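Side-chain contact in XPF endonuclease (Aeropyrum pernix, PDB 2BGW), which probably cuts DNA next to single-strand/double-strand junctions as a magnesium-binding, structure-specific endonuclease of nucleotide excision repair: residues Asp42-Asp47 with Val156-Leu161. Residues are numbered along the deposited sequence; the frame is centred on the assembly and turned at random.
With MG (magnesium ion), chain E.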
# COMPACT_ATOMS: atom_id res chain seq x y z
N ASP A 42 6.87 4.63 -3.70
CA ASP A 42 7.41 5.92 -4.11
C ASP A 42 7.35 6.93 -3.03
O ASP A 42 8.18 7.83 -2.99
CB ASP A 42 6.71 6.48 -5.34
CG ASP A 42 6.56 5.45 -6.45
OD1 ASP A 42 7.48 4.58 -6.61
OD2 ASP A 42 5.52 5.48 -7.15
N TYR A 43 6.36 6.81 -2.16
CA TYR A 43 6.25 7.74 -1.06
C TYR A 43 5.97 7.01 0.23
O TYR A 43 5.01 6.27 0.31
CB TYR A 43 5.14 8.75 -1.32
CG TYR A 43 5.46 9.67 -2.44
CD1 TYR A 43 5.10 9.33 -3.74
CD2 TYR A 43 6.12 10.85 -2.23
CE1 TYR A 43 5.40 10.16 -4.81
CE2 TYR A 43 6.42 11.69 -3.28
CZ TYR A 43 6.05 11.33 -4.56
OH TYR A 43 6.34 12.13 -5.62
N LEU A 44 6.82 7.23 1.23
CA LEU A 44 6.56 6.77 2.57
C LEU A 44 5.79 7.86 3.35
O LEU A 44 6.30 8.94 3.65
CB LEU A 44 7.86 6.36 3.28
CG LEU A 44 7.65 5.80 4.69
CD1 LEU A 44 7.05 4.40 4.69
CD2 LEU A 44 8.89 5.84 5.50
N VAL A 45 4.56 7.55 3.72
CA VAL A 45 3.66 8.54 4.28
C VAL A 45 3.57 8.54 5.82
O VAL A 45 3.56 9.59 6.44
CB VAL A 45 2.28 8.38 3.62
CG1 VAL A 45 1.23 9.15 4.36
CG2 VAL A 45 2.38 8.84 2.21
N SER A 46 3.49 7.39 6.43
CA SER A 46 3.46 7.29 7.86
C SER A 46 4.11 5.95 8.06
O SER A 46 4.50 5.33 7.08
CB SER A 46 2.02 7.32 8.36
OG SER A 46 1.38 6.06 8.27
N ASP A 47 4.25 5.47 9.30
CA ASP A 47 5.01 4.22 9.51
C ASP A 47 4.39 3.01 8.83
O ASP A 47 5.05 2.02 8.59
CB ASP A 47 5.34 3.93 10.99
CG ASP A 47 6.38 2.77 11.14
OD1 ASP A 47 7.60 2.99 10.83
OD2 ASP A 47 5.98 1.62 11.52
N VAL A 156 15.83 4.17 6.86
CA VAL A 156 16.67 3.15 7.48
C VAL A 156 15.83 2.16 8.28
O VAL A 156 16.02 0.94 8.17
CB VAL A 156 17.76 3.73 8.35
CG1 VAL A 156 18.38 2.64 9.16
CG2 VAL A 156 18.81 4.41 7.49
N ARG A 157 14.88 2.66 9.04
CA ARG A 157 13.95 1.77 9.71
C ARG A 157 13.15 0.91 8.72
O ARG A 157 12.87 -0.26 8.99
CB ARG A 157 13.00 2.55 10.61
CG ARG A 157 11.99 1.67 11.29
CD ARG A 157 11.11 2.43 12.29
NE ARG A 157 9.76 1.88 12.28
CZ ARG A 157 9.25 1.09 13.23
NH1 ARG A 157 9.99 0.76 14.29
NH2 ARG A 157 8.01 0.63 13.12
N GLU A 158 12.80 1.47 7.56
CA GLU A 158 11.98 0.75 6.61
C GLU A 158 12.71 -0.49 6.09
O GLU A 158 12.15 -1.58 6.02
CB GLU A 158 11.51 1.65 5.46
CG GLU A 158 10.46 2.69 5.89
CD GLU A 158 9.34 2.12 6.79
OE1 GLU A 158 8.61 1.19 6.33
OE2 GLU A 158 9.19 2.60 7.95
N TRP A 159 13.98 -0.29 5.76
CA TRP A 159 14.84 -1.37 5.35
C TRP A 159 15.09 -2.32 6.49
O TRP A 159 15.14 -3.53 6.29
CB TRP A 159 16.16 -0.80 4.95
CG TRP A 159 16.19 -0.19 3.63
CD1 TRP A 159 16.20 1.13 3.35
CD2 TRP A 159 16.28 -0.86 2.38
NE1 TRP A 159 16.28 1.34 2.00
CE2 TRP A 159 16.35 0.13 1.38
CE3 TRP A 159 16.32 -2.21 2.01
CZ2 TRP A 159 16.45 -0.17 0.03
CZ3 TRP A 159 16.41 -2.51 0.67
CH2 TRP A 159 16.48 -1.49 -0.31
N GLN A 160 15.25 -1.81 7.70
CA GLN A 160 15.40 -2.74 8.83
C GLN A 160 14.21 -3.68 8.89
O GLN A 160 14.35 -4.87 9.18
CB GLN A 160 15.58 -2.00 10.15
CG GLN A 160 16.85 -1.18 10.19
CD GLN A 160 16.86 -0.19 11.33
OE1 GLN A 160 15.83 0.11 11.94
NE2 GLN A 160 18.05 0.32 11.63
N LEU A 161 13.04 -3.13 8.59
CA LEU A 161 11.80 -3.90 8.59
C LEU A 161 11.63 -4.80 7.36
O LEU A 161 11.05 -5.87 7.44
CB LEU A 161 10.62 -2.95 8.73
CG LEU A 161 10.55 -2.34 10.12
CD1 LEU A 161 9.76 -1.10 10.08
CD2 LEU A 161 9.93 -3.34 11.07
MG MG E . 5.86 4.30 -9.25
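Arg157 meets the carboxylate of Asp47 side-on, giving one nitrogen to each oxygen: NE lies 2.8 Å from Asp47 OD1, and NH2 is equally near OD2 in a salt bridge. This two-pronged grip is far from coplanar. The carboxylate and guanidinium planes stand 52° apart, and both oxygens are met out of the carboxylate plane, OD1 on its syn side and OD2 from above. Leu161 CD1 rests on one face of the guanidinium, 3.5 Å above it and towards its rim.

Segment 42-47 carries a strand of the mixed sheet in the PDDEXK-type ERCC4 nuclease domain, whereas Arg157 belongs to helix 155-165, whose later part overlaps the helix-hairpin-helix region; the ion pair thus joins the nuclease sheet to a helix of the probable DNA-binding module. At the other end of segment 42-47, Asp42 OD2 binds magnesium together with Glu52.

Beside the salt bridge, Leu44 and Glu158 meet head-on, and Leu44 CD2 touches the aliphatic CG of Glu158 at 3.5 Å. Bent at chi2 (-45°), the glutamate brings OE2 to 3.3 Å from Asp47 OD1, without a hydrogen bond between them; if both carboxylates are charged, Arg157 would partly offset their repulsion. Glu158 OE1 is hydrogen-bonded to Tyr79 OH.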